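Local coordinates for protein superoxide dismutase [Mn/Fe] (Aeropyrum pernix, PDB 3AK2) that catalyses the dismutation of superoxide to oxygen and hydrogen peroxide at a metal centre that, this enzyme being cambialistic, can hold manganese or iron, at residues L12-N17 against E26-H31; K34-Y39 against M78-W83; P84-P89 against E184-V189; K5-P10 against F71-H76. One frame throughout, in Å; residues are numbered along the deposited sequence.

Contact 1: L12-N17 against E26-H31; sequences LPYNYN and EIMKLH. With MN (manganese (II) ion), chain E; EDO (1,2-ethanediol), chain G.
The phenol ring of Y16 lies flat against the helix, with K29 CA 3.8 Å from its ring centroid in a CH-pi contact, over the face and offset toward the rim near CD1. K29 runs on beside the same ring, CG near CE2 and CD2, and its NZ, hydrogen-bonded to Q33, comes within 3.6 Å of Y16 CE2. A 1,2-ethanediol molecule, probably from the crystallisation liquor, covers the opposite face of Y16, and the hydroxyl of Y16 is hydrogen-bonded to H32. M28 packs beside Y16, its CB 3.2 Å from Y16 O. This loop precedes helix 25-54, the first long helix of the alpha-hairpin domain, which, about one turn beyond M28, supplies H31 NE2 to the manganese at 2.2 Å. An alanine in place of Y16 would probably uncover the backbone at K29 and leave H32 without its phenol partner. Bends at chi2 and chi3 (-57° and -62°) fold the M28 chain so that CE meets the in-plane edge of the Y14 ring, 3.8 Å from Y14 CE1, the two side chains crossing at about a right angle. L12 CD1 touches the same methyl at 4.1 Å, and the hydroxyl of Y14 is hydrogen-bonded to W83 O.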
# COMPACT_ATOMS: atom_id res chain seq x y z
N LEU A 12 -13.02 14.31 -24.12
CA LEU A 12 -13.60 12.99 -24.35
C LEU A 12 -13.77 12.76 -25.86
O LEU A 12 -13.84 13.72 -26.63
CB LEU A 12 -14.95 12.85 -23.65
CG LEU A 12 -14.98 12.96 -22.12
CD1 LEU A 12 -16.38 12.68 -21.62
CD2 LEU A 12 -13.98 12.01 -21.48
N PRO A 13 -13.80 11.49 -26.29
CA PRO A 13 -14.06 11.17 -27.70
C PRO A 13 -15.54 11.29 -28.11
O PRO A 13 -15.88 11.04 -29.26
CB PRO A 13 -13.61 9.71 -27.83
CG PRO A 13 -12.96 9.35 -26.51
CD PRO A 13 -13.57 10.26 -25.50
N TYR A 14 -16.39 11.68 -27.16
CA TYR A 14 -17.84 11.72 -27.33
C TYR A 14 -18.39 12.71 -26.31
O TYR A 14 -17.66 13.13 -25.40
CB TYR A 14 -18.45 10.33 -27.11
CG TYR A 14 -17.73 9.56 -26.03
CD1 TYR A 14 -17.88 9.89 -24.68
CD2 TYR A 14 -16.85 8.52 -26.35
CE1 TYR A 14 -17.19 9.21 -23.69
CE2 TYR A 14 -16.16 7.83 -25.36
CZ TYR A 14 -16.34 8.18 -24.03
OH TYR A 14 -15.65 7.51 -23.04
N ASN A 15 -19.65 13.09 -26.45
CA ASN A 15 -20.30 13.98 -25.49
C ASN A 15 -20.56 13.31 -24.14
O ASN A 15 -20.54 12.08 -24.05
CB ASN A 15 -21.60 14.55 -26.08
CG ASN A 15 -21.37 15.65 -27.11
OD1 ASN A 15 -22.30 16.06 -27.81
ND2 ASN A 15 -20.14 16.15 -27.20
N TYR A 16 -20.80 14.11 -23.11
CA TYR A 16 -20.99 13.59 -21.76
C TYR A 16 -22.17 12.61 -21.62
O TYR A 16 -22.12 11.70 -20.79
CB TYR A 16 -21.12 14.72 -20.73
CG TYR A 16 -19.84 15.50 -20.51
CD1 TYR A 16 -18.65 14.86 -20.14
CD2 TYR A 16 -19.81 16.89 -20.65
CE1 TYR A 16 -17.48 15.57 -19.92
CE2 TYR A 16 -18.63 17.61 -20.44
CZ TYR A 16 -17.47 16.95 -20.07
OH TYR A 16 -16.31 17.65 -19.87
N ASN A 17 -23.22 12.80 -22.42
CA ASN A 17 -24.38 11.91 -22.36
C ASN A 17 -24.33 10.74 -23.34
O ASN A 17 -25.30 9.98 -23.47
CB ASN A 17 -25.69 12.71 -22.52
CG ASN A 17 -25.89 13.25 -23.94
OD1 ASN A 17 -25.02 13.12 -24.80
ND2 ASN A 17 -27.04 13.86 -24.17
N GLU A 26 -24.22 12.89 -15.78
CA GLU A 26 -23.66 13.61 -14.63
C GLU A 26 -22.34 12.99 -14.18
O GLU A 26 -21.41 13.71 -13.81
CB GLU A 26 -24.63 13.68 -13.45
CG GLU A 26 -24.14 14.62 -12.35
CD GLU A 26 -25.02 14.65 -11.12
OE1 GLU A 26 -24.68 15.43 -10.20
OE2 GLU A 26 -26.02 13.92 -11.06
N ILE A 27 -22.27 11.66 -14.20
CA ILE A 27 -21.03 10.97 -13.88
C ILE A 27 -19.93 11.32 -14.87
O ILE A 27 -18.84 11.73 -14.48
CB ILE A 27 -21.20 9.44 -13.81
CG1 ILE A 27 -22.02 9.06 -12.57
CG2 ILE A 27 -19.83 8.74 -13.79
CD1 ILE A 27 -22.40 7.59 -12.51
N MET A 28 -20.22 11.20 -16.16
CA MET A 28 -19.22 11.48 -17.18
C MET A 28 -18.65 12.89 -17.02
O MET A 28 -17.44 13.09 -17.12
CB MET A 28 -19.78 11.28 -18.58
CG MET A 28 -20.21 9.86 -18.91
SD MET A 28 -18.91 8.62 -18.71
CE MET A 28 -17.69 9.17 -19.90
N LYS A 29 -19.53 13.86 -16.76
CA LYS A 29 -19.12 15.26 -16.62
C LYS A 29 -18.24 15.49 -15.39
O LYS A 29 -17.15 16.06 -15.50
CB LYS A 29 -20.34 16.19 -16.60
CG LYS A 29 -19.99 17.67 -16.65
CD LYS A 29 -21.22 18.52 -16.92
CE LYS A 29 -20.84 19.97 -17.14
NZ LYS A 29 -20.10 20.17 -18.42
N LEU A 30 -18.69 15.05 -14.22
CA LEU A 30 -17.89 15.18 -13.00
C LEU A 30 -16.59 14.41 -13.12
O LEU A 30 -15.54 14.88 -12.69
CB LEU A 30 -18.66 14.68 -11.78
CG LEU A 30 -19.89 15.48 -11.33
CD1 LEU A 30 -20.70 14.65 -10.35
CD2 LEU A 30 -19.47 16.79 -10.70
N HIS A 31 -16.66 13.23 -13.70
CA HIS A 31 -15.51 12.34 -13.78
C HIS A 31 -14.39 12.98 -14.58
O HIS A 31 -13.21 12.92 -14.20
CB HIS A 31 -15.93 11.03 -14.42
CG HIS A 31 -15.02 9.88 -14.11
ND1 HIS A 31 -15.30 8.59 -14.50
CD2 HIS A 31 -13.86 9.83 -13.42
CE1 HIS A 31 -14.33 7.79 -14.08
NE2 HIS A 31 -13.45 8.52 -13.42
MN MN E . -11.88 7.75 -12.09
C1 EDO G . -15.90 16.61 -23.02
O1 EDO G . -14.82 16.52 -23.94
C2 EDO G . -17.19 16.17 -23.69
O2 EDO G . -17.67 17.24 -24.51
O HOH W 1 -10.46 6.72 -10.90

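Contact 2: K34-Y39 against M78-W83; sequences KHHNTY and MHTIFW. With MN (manganese (II) ion), chain E; EDO (1,2-ethanediol), chain I.
One direct hydrogen bond joins the two segments: W83 NE1 donates to H36 ND1 at 2.9 Å, nearly straight at 166°. The acceptor lies in the indole plane, whereas the donor is tilted out of the imidazole plane, and the two rings meet rim to rim. H36 is gripped at its other nitrogen too, NE2 being hydrogen-bonded to H76 ND1, which fixes the rotation of its ring.

H79 CB sits above the centre of the H36 ring, 3.5 Å from its centroid, as a CH-pi contact. The CG of H36, anti to its backbone N, is directed toward the 78-83 segment.

The remaining aromatic pairs are oblique. Y39 CE2 approaches H79 CE1 to 3.2 Å, with the ring planes 33° apart, and the H36 and H79 rings are similarly inclined. H36, Y39, H79 and W83 thus make an aromatic cluster beside the metal. H79 NE2 binds the manganese at 2.2 Å, and its ND1 is hydrogen-bonded to G75 O, a second-shell bond that probably helps to orient the ligand.

Helices 25-54 and 62-82 form the alpha-hairpin, their local axes 10.7 Å apart and running roughly antiparallel at 137°. W130 of strand 129-136 packs edge-to-face with H79, while F82 reaches D165 of strand 159-165, another metal ligand.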
# COMPACT_ATOMS: atom_id res chain seq x y z
N LYS A 34 -13.85 17.14 -13.05
CA LYS A 34 -13.38 17.25 -11.68
C LYS A 34 -12.25 16.27 -11.40
O LYS A 34 -11.12 16.68 -11.11
CB LYS A 34 -14.53 17.08 -10.68
CG LYS A 34 -15.67 18.10 -10.85
CD LYS A 34 -15.20 19.53 -10.55
CE LYS A 34 -16.36 20.51 -10.47
NZ LYS A 34 -16.86 20.89 -11.81
N HIS A 35 -12.52 14.98 -11.54
CA HIS A 35 -11.53 13.97 -11.15
C HIS A 35 -10.33 13.91 -12.08
O HIS A 35 -9.19 14.07 -11.64
CB HIS A 35 -12.19 12.61 -10.96
CG HIS A 35 -13.24 12.60 -9.89
ND1 HIS A 35 -12.93 12.61 -8.55
CD2 HIS A 35 -14.59 12.63 -9.96
CE1 HIS A 35 -14.04 12.63 -7.84
NE2 HIS A 35 -15.06 12.65 -8.68
N HIS A 36 -10.55 13.68 -13.37
CA HIS A 36 -9.42 13.57 -14.27
C HIS A 36 -8.61 14.88 -14.26
O HIS A 36 -7.38 14.85 -14.16
CB HIS A 36 -9.85 13.18 -15.69
CG HIS A 36 -8.71 12.83 -16.59
ND1 HIS A 36 -8.90 12.37 -17.88
CD2 HIS A 36 -7.37 12.88 -16.40
CE1 HIS A 36 -7.72 12.16 -18.44
NE2 HIS A 36 -6.78 12.46 -17.57
N ASN A 37 -9.30 16.02 -14.31
CA ASN A 37 -8.62 17.32 -14.25
C ASN A 37 -7.72 17.46 -13.03
O ASN A 37 -6.61 17.98 -13.13
CB ASN A 37 -9.64 18.46 -14.28
CG ASN A 37 -9.02 19.78 -14.69
OD1 ASN A 37 -8.21 19.84 -15.61
ND2 ASN A 37 -9.41 20.86 -14.01
N THR A 38 -8.19 16.97 -11.89
CA THR A 38 -7.43 17.04 -10.65
C THR A 38 -6.12 16.26 -10.75
O THR A 38 -5.08 16.71 -10.26
CB THR A 38 -8.29 16.58 -9.45
OG1 THR A 38 -9.32 17.55 -9.23
CG2 THR A 38 -7.46 16.44 -8.18
N TYR A 39 -6.15 15.09 -11.40
CA TYR A 39 -4.93 14.31 -11.55
C TYR A 39 -3.93 14.99 -12.48
O TYR A 39 -2.73 15.01 -12.20
CB TYR A 39 -5.22 12.88 -12.02
CG TYR A 39 -6.30 12.19 -11.22
CD1 TYR A 39 -6.27 12.18 -9.83
CD2 TYR A 39 -7.35 11.54 -11.86
CE1 TYR A 39 -7.27 11.55 -9.09
CE2 TYR A 39 -8.35 10.92 -11.14
CZ TYR A 39 -8.31 10.93 -9.77
OH TYR A 39 -9.31 10.29 -9.07
N MET A 78 -4.26 6.50 -16.67
CA MET A 78 -5.34 5.52 -16.60
C MET A 78 -6.65 6.08 -17.16
O MET A 78 -7.34 5.39 -17.91
CB MET A 78 -5.53 4.98 -15.17
CG MET A 78 -4.33 4.22 -14.61
SD MET A 78 -3.93 2.69 -15.48
CE MET A 78 -5.25 1.61 -14.91
N HIS A 79 -6.98 7.33 -16.82
CA HIS A 79 -8.19 7.94 -17.38
C HIS A 79 -8.05 8.22 -18.88
O HIS A 79 -9.02 8.10 -19.63
CB HIS A 79 -8.60 9.20 -16.62
CG HIS A 79 -9.13 8.93 -15.25
ND1 HIS A 79 -8.31 8.70 -14.16
CD2 HIS A 79 -10.40 8.82 -14.78
CE1 HIS A 79 -9.04 8.47 -13.09
NE2 HIS A 79 -10.32 8.53 -13.44
N THR A 80 -6.84 8.57 -19.30
CA THR A 80 -6.55 8.81 -20.72
C THR A 80 -6.83 7.56 -21.56
O THR A 80 -7.28 7.67 -22.70
CB THR A 80 -5.10 9.30 -20.89
OG1 THR A 80 -4.98 10.60 -20.29
CG2 THR A 80 -4.69 9.39 -22.36
N ILE A 81 -6.56 6.38 -21.00
CA ILE A 81 -6.88 5.12 -21.67
C ILE A 81 -8.37 4.79 -21.53
O ILE A 81 -9.02 4.34 -22.49
CB ILE A 81 -6.00 3.97 -21.13
CG1 ILE A 81 -4.52 4.28 -21.37
CG2 ILE A 81 -6.40 2.63 -21.77
CD1 ILE A 81 -3.56 3.34 -20.64
N PHE A 82 -8.92 5.04 -20.34
CA PHE A 82 -10.32 4.73 -20.02
C PHE A 82 -11.34 5.34 -21.00
O PHE A 82 -12.25 4.64 -21.45
CB PHE A 82 -10.61 5.19 -18.58
CG PHE A 82 -11.99 4.84 -18.07
CD1 PHE A 82 -12.43 3.52 -18.04
CD2 PHE A 82 -12.82 5.84 -17.57
CE1 PHE A 82 -13.71 3.21 -17.55
CE2 PHE A 82 -14.09 5.54 -17.07
CZ PHE A 82 -14.53 4.22 -17.06
N TRP A 83 -11.19 6.62 -21.33
CA TRP A 83 -12.20 7.26 -22.18
C TRP A 83 -12.33 6.64 -23.58
O TRP A 83 -13.43 6.24 -23.97
CB TRP A 83 -12.02 8.78 -22.27
CG TRP A 83 -11.78 9.50 -20.98
CD1 TRP A 83 -10.74 10.34 -20.72
CD2 TRP A 83 -12.61 9.50 -19.81
NE1 TRP A 83 -10.86 10.86 -19.45
CE2 TRP A 83 -12.00 10.36 -18.87
CE3 TRP A 83 -13.81 8.86 -19.46
CZ2 TRP A 83 -12.53 10.59 -17.60
CZ3 TRP A 83 -14.34 9.09 -18.19
CH2 TRP A 83 -13.70 9.95 -17.28
MN MN E . -11.88 7.75 -12.09
C1 EDO I . -12.10 16.36 -7.74
O1 EDO I . -12.57 17.44 -6.92
C2 EDO I . -10.99 15.63 -6.99
O2 EDO I . -10.87 14.29 -7.50
O HOH W 1 -10.46 6.72 -10.90

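Contact 3: P84-P89 against E184-V189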
# COMPACT_ATOMS: atom_id res chain seq x y z
N PRO A 84 -11.22 6.57 -24.35
CA PRO A 84 -11.33 5.94 -25.68
C PRO A 84 -11.56 4.42 -25.64
O PRO A 84 -11.94 3.84 -26.66
CB PRO A 84 -10.00 6.28 -26.35
CG PRO A 84 -9.05 6.49 -25.22
CD PRO A 84 -9.86 7.09 -24.11
N ASN A 85 -11.32 3.79 -24.49
CA ASN A 85 -11.70 2.39 -24.27
C ASN A 85 -13.22 2.20 -24.33
O ASN A 85 -13.70 1.06 -24.36
CB ASN A 85 -11.24 1.90 -22.90
CG ASN A 85 -9.83 1.31 -22.88
OD1 ASN A 85 -9.33 0.97 -21.81
ND2 ASN A 85 -9.19 1.16 -24.05
N MET A 86 -13.97 3.30 -24.31
CA MET A 86 -15.43 3.25 -24.39
C MET A 86 -15.91 3.98 -25.63
O MET A 86 -15.18 4.77 -26.22
CB MET A 86 -16.07 3.84 -23.13
CG MET A 86 -15.70 3.09 -21.86
SD MET A 86 -16.48 3.72 -20.36
CE MET A 86 -15.70 5.33 -20.19
N ALA A 87 -17.15 3.70 -26.02
CA ALA A 87 -17.78 4.36 -27.16
C ALA A 87 -19.29 4.26 -26.99
O ALA A 87 -19.77 3.36 -26.30
CB ALA A 87 -17.34 3.69 -28.47
N PRO A 88 -20.04 5.19 -27.62
CA PRO A 88 -21.50 5.12 -27.54
C PRO A 88 -22.00 3.74 -27.98
O PRO A 88 -21.43 3.16 -28.91
CB PRO A 88 -21.96 6.19 -28.54
CG PRO A 88 -20.84 7.16 -28.58
CD PRO A 88 -19.59 6.34 -28.43
N PRO A 89 -23.04 3.21 -27.30
CA PRO A 89 -23.56 1.88 -27.62
C PRO A 89 -23.80 1.72 -29.13
O PRO A 89 -24.37 2.61 -29.76
CB PRO A 89 -24.88 1.82 -26.86
CG PRO A 89 -24.74 2.80 -25.75
CD PRO A 89 -23.78 3.86 -26.20
N GLU A 184 -21.18 -5.05 -15.04
CA GLU A 184 -21.96 -5.79 -16.04
C GLU A 184 -22.43 -4.88 -17.17
O GLU A 184 -22.36 -5.25 -18.35
CB GLU A 184 -23.14 -6.50 -15.38
CG GLU A 184 -22.75 -7.69 -14.49
CD GLU A 184 -22.06 -8.81 -15.26
OE1 GLU A 184 -22.44 -9.08 -16.41
OE2 GLU A 184 -21.13 -9.42 -14.69
N ASN A 185 -22.90 -3.69 -16.81
CA ASN A 185 -23.38 -2.72 -17.79
C ASN A 185 -22.28 -2.10 -18.64
O ASN A 185 -22.50 -1.78 -19.81
CB ASN A 185 -24.21 -1.64 -17.10
CG ASN A 185 -25.66 -2.04 -16.94
OD1 ASN A 185 -26.43 -2.01 -17.90
ND2 ASN A 185 -26.04 -2.42 -15.72
N TRP A 186 -21.10 -1.95 -18.05
CA TRP A 186 -19.95 -1.33 -18.73
C TRP A 186 -19.56 -2.06 -20.03
O TRP A 186 -19.12 -1.42 -20.98
CB TRP A 186 -18.77 -1.24 -17.76
CG TRP A 186 -17.45 -0.87 -18.36
CD1 TRP A 186 -16.98 0.39 -18.61
CD2 TRP A 186 -16.41 -1.77 -18.76
NE1 TRP A 186 -15.72 0.33 -19.14
CE2 TRP A 186 -15.34 -0.99 -19.25
CE3 TRP A 186 -16.28 -3.17 -18.76
CZ2 TRP A 186 -14.16 -1.55 -19.73
CZ3 TRP A 186 -15.10 -3.73 -19.23
CH2 TRP A 186 -14.05 -2.92 -19.71
N TRP A 187 -19.76 -3.37 -20.07
CA TRP A 187 -19.46 -4.15 -21.27
C TRP A 187 -20.18 -3.62 -22.52
O TRP A 187 -19.68 -3.75 -23.63
CB TRP A 187 -19.78 -5.62 -21.07
CG TRP A 187 -18.87 -6.27 -20.08
CD1 TRP A 187 -19.15 -6.56 -18.78
CD2 TRP A 187 -17.52 -6.67 -20.30
NE1 TRP A 187 -18.05 -7.12 -18.17
CE2 TRP A 187 -17.04 -7.21 -19.09
CE3 TRP A 187 -16.66 -6.64 -21.41
CZ2 TRP A 187 -15.74 -7.71 -18.95
CZ3 TRP A 187 -15.37 -7.13 -21.28
CH2 TRP A 187 -14.93 -7.67 -20.05
N ASN A 188 -21.34 -3.01 -22.31
CA ASN A 188 -22.15 -2.49 -23.42
C ASN A 188 -21.58 -1.24 -24.09
O ASN A 188 -22.08 -0.82 -25.14
CB ASN A 188 -23.58 -2.25 -22.95
CG ASN A 188 -24.26 -3.52 -22.52
OD1 ASN A 188 -24.49 -4.42 -23.33
ND2 ASN A 188 -24.60 -3.61 -21.24
N VAL A 189 -20.55 -0.65 -23.48
CA VAL A 189 -19.89 0.52 -24.07
C VAL A 189 -18.40 0.33 -24.37
O VAL A 189 -17.72 1.27 -24.75
CB VAL A 189 -20.11 1.82 -23.21
CG1 VAL A 189 -21.59 2.18 -23.12
CG2 VAL A 189 -19.48 1.68 -21.82
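V189, the residue with most surface buried here, meets the loop through both its carbonyl and its branches. V189 O accepts a hydrogen bond from A87 N at 2.8 Å, the donor lying in the carbonyl plane with a C=O...N angle of 157°. The same oxygen receives a CA-H...O contact from M86 CA at 3.0 Å, so two neighbouring loop residues converge on one acceptor. The V189 side chain divides the apolar packing. CG1, anti to the carbonyl carbon (chi1 -62°), lies 4.1 Å from P89 CD, the proline ring and valine running side by side and pointing the same way; CG2 turns instead to the sulfur of M86.

M86 extends past V189 toward the indole of W186. Its SD is 3.9 Å from V189 CG2 and 3.7 Å from W186 NE1, lying at the edge of the five-membered ring, 74° off the normal. This is a Met-aromatic contact made at the rim, with the two side chains crossing at about a right angle. The third partner, W186, presents its CD1 and NE1 edge to the sulfur.

The contact joins the loop that leaves helix 62-82 to the last turn of helix 179-186 and the residues just after it, tying the alpha-hairpin region to the C-terminal domain. W186 also packs on L162 and I164 of strand 159-165. N85 hydrogen-bonds to V163 and I161 of that strand and to D194 of helix 192-205, while Y14 of the N-terminal loop touches M86.

Contact 4: K5-P10 against F71-H76; sequences KRYELP and FNYAGH. With EDO (1,2-ethanediol), chain J.
Y7 and Y73 pack closely, the edge of the Y73 ring turned toward the face of Y7 in an offset edge-to-face pair with centroids 5.4 Å apart and planes at 70°. Y73 CD1 and CE1 make the touch, CD1 coming within 3.4 Å of Y7 OH. H76 takes the near end of Y7, its CD2 3.7 Å from both Y7 CB and Y7 CD2, with the ring inclined obliquely to the phenol. Y7, Y73 and H76 form an aromatic cluster where the extended N-terminal segment lies over helix 62-82, the second helix of the alpha-hairpin. Both tyrosine hydroxyls hydrogen-bond to D136 of the third subunit, so the cluster also belongs to a subunit interface. An alanine in place of Y7 would probably open a gap beside Y73 and H76 and leave D136 of that subunit with one phenol partner fewer. Toward P10 the fit slackens: P10 CD is 4.2 Å from H76 CE1 at the imidazole edge. On the NE2 side of the ring, water 2 lies in the imidazole plane and bridges the segments, 3.0 Å from H76 NE2 and accepting a longer bond from E8 N at 3.2 Å. The exposed E8 side chain starts away from the helix, although E8 O stays 3.2 Å from H76 CE1.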
# COMPACT_ATOMS: atom_id res chain seq x y z
N LYS A 5 7.46 19.37 -20.00
CA LYS A 5 6.24 19.43 -20.78
C LYS A 5 5.08 19.08 -19.86
O LYS A 5 5.08 18.03 -19.22
CB LYS A 5 6.29 18.48 -21.99
CG LYS A 5 5.04 18.52 -22.85
CD LYS A 5 5.21 17.73 -24.14
CE LYS A 5 3.90 17.65 -24.93
NZ LYS A 5 3.46 18.97 -25.46
N ARG A 6 4.11 19.99 -19.80
CA ARG A 6 2.95 19.84 -18.93
C ARG A 6 2.01 18.78 -19.46
O ARG A 6 1.82 18.65 -20.68
CB ARG A 6 2.20 21.16 -18.81
CG ARG A 6 2.61 22.03 -17.64
CD ARG A 6 4.00 22.60 -17.82
NE ARG A 6 4.35 23.53 -16.74
CZ ARG A 6 5.57 24.01 -16.54
NH1 ARG A 6 6.58 23.64 -17.32
NH2 ARG A 6 5.79 24.85 -15.53
N TYR A 7 1.41 18.03 -18.54
CA TYR A 7 0.29 17.16 -18.88
C TYR A 7 -0.94 18.03 -19.13
O TYR A 7 -1.06 19.13 -18.59
CB TYR A 7 0.04 16.15 -17.76
CG TYR A 7 1.27 15.32 -17.50
CD1 TYR A 7 2.05 15.53 -16.36
CD2 TYR A 7 1.71 14.38 -18.43
CE1 TYR A 7 3.20 14.80 -16.14
CE2 TYR A 7 2.87 13.65 -18.22
CZ TYR A 7 3.61 13.86 -17.07
OH TYR A 7 4.76 13.15 -16.85
N GLU A 8 -1.82 17.54 -19.99
CA GLU A 8 -3.04 18.25 -20.35
C GLU A 8 -4.23 17.31 -20.27
O GLU A 8 -4.10 16.12 -20.57
CB GLU A 8 -2.97 18.81 -21.77
CG GLU A 8 -1.75 19.65 -22.09
CD GLU A 8 -1.57 19.83 -23.58
OE1 GLU A 8 -0.65 19.21 -24.15
OE2 GLU A 8 -2.38 20.56 -24.19
N LEU A 9 -5.38 17.86 -19.89
CA LEU A 9 -6.62 17.11 -19.90
C LEU A 9 -7.11 16.93 -21.34
O LEU A 9 -7.39 17.91 -22.02
CB LEU A 9 -7.69 17.85 -19.08
CG LEU A 9 -9.03 17.13 -18.94
CD1 LEU A 9 -8.88 15.94 -18.02
CD2 LEU A 9 -10.10 18.08 -18.41
N PRO A 10 -7.22 15.67 -21.80
CA PRO A 10 -7.75 15.48 -23.14
C PRO A 10 -9.27 15.66 -23.15
O PRO A 10 -9.91 15.44 -22.12
CB PRO A 10 -7.40 14.02 -23.46
CG PRO A 10 -7.40 13.35 -22.13
CD PRO A 10 -6.87 14.39 -21.16
N PHE A 71 0.93 8.98 -7.95
CA PHE A 71 -0.53 8.86 -7.90
C PHE A 71 -1.21 9.64 -9.01
O PHE A 71 -2.11 9.13 -9.68
CB PHE A 71 -1.04 9.33 -6.54
CG PHE A 71 -2.54 9.38 -6.44
CD1 PHE A 71 -3.28 8.23 -6.18
CD2 PHE A 71 -3.21 10.59 -6.60
CE1 PHE A 71 -4.67 8.29 -6.09
CE2 PHE A 71 -4.61 10.65 -6.51
CZ PHE A 71 -5.33 9.50 -6.26
N ASN A 72 -0.79 10.89 -9.20
CA ASN A 72 -1.48 11.76 -10.14
C ASN A 72 -1.14 11.46 -11.59
O ASN A 72 -2.04 11.46 -12.44
CB ASN A 72 -1.24 13.22 -9.78
CG ASN A 72 -1.96 13.62 -8.52
OD1 ASN A 72 -3.18 13.77 -8.51
ND2 ASN A 72 -1.21 13.76 -7.43
N TYR A 73 0.12 11.16 -11.87
CA TYR A 73 0.49 10.70 -13.20
C TYR A 73 -0.30 9.43 -13.55
O TYR A 73 -0.88 9.32 -14.63
CB TYR A 73 1.99 10.44 -13.33
CG TYR A 73 2.34 9.86 -14.69
CD1 TYR A 73 2.67 10.70 -15.75
CD2 TYR A 73 2.30 8.49 -14.91
CE1 TYR A 73 2.98 10.17 -17.01
CE2 TYR A 73 2.59 7.96 -16.16
CZ TYR A 73 2.93 8.79 -17.20
OH TYR A 73 3.23 8.23 -18.43
N ALA A 74 -0.32 8.48 -12.62
CA ALA A 74 -1.07 7.25 -12.84
C ALA A 74 -2.55 7.55 -13.09
O ALA A 74 -3.15 6.98 -14.00
CB ALA A 74 -0.90 6.32 -11.67
N GLY A 75 -3.15 8.43 -12.29
CA GLY A 75 -4.55 8.79 -12.51
C GLY A 75 -4.74 9.36 -13.90
O GLY A 75 -5.70 9.02 -14.60
N HIS A 76 -3.83 10.22 -14.31
CA HIS A 76 -3.90 10.82 -15.62
C HIS A 76 -3.84 9.78 -16.75
O HIS A 76 -4.75 9.71 -17.58
CB HIS A 76 -2.80 11.87 -15.77
CG HIS A 76 -2.72 12.48 -17.13
ND1 HIS A 76 -3.83 12.83 -17.86
CD2 HIS A 76 -1.65 12.81 -17.90
CE1 HIS A 76 -3.46 13.35 -19.02
NE2 HIS A 76 -2.14 13.35 -19.06
C1 EDO J . -10.70 18.83 -22.10
O1 EDO J . -9.65 19.80 -22.03
C2 EDO J . -12.04 19.54 -22.23
O2 EDO J . -12.89 18.81 -23.13
O HOH W 2 -0.82 14.83 -21.27

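Contacts 1, 2 and 4 all lie in the alpha-hairpin domain, whereas contact 3 bridges it to the C-terminal domain. Contacts 1 and 2 share helix 25-54, with centres 11 Å apart, and each supplies one histidine to the manganese; D165 and H169 complete the protein ligands. Contacts 2 and 4 share helix 62-82, have centres 8 Å apart and alternate along the chain, with P10 packed on H36. Contact 1 is nested within the loop that contact 4 closes. Contact 3 follows in sequence, meeting contact 1 where P13 packs on P84 and contact 2 where F82 packs on W186, but its centre is 23 Å from that of contact 4, across the chain's centre. Metal site, domain junction and subunit interface are therefore linked by packing.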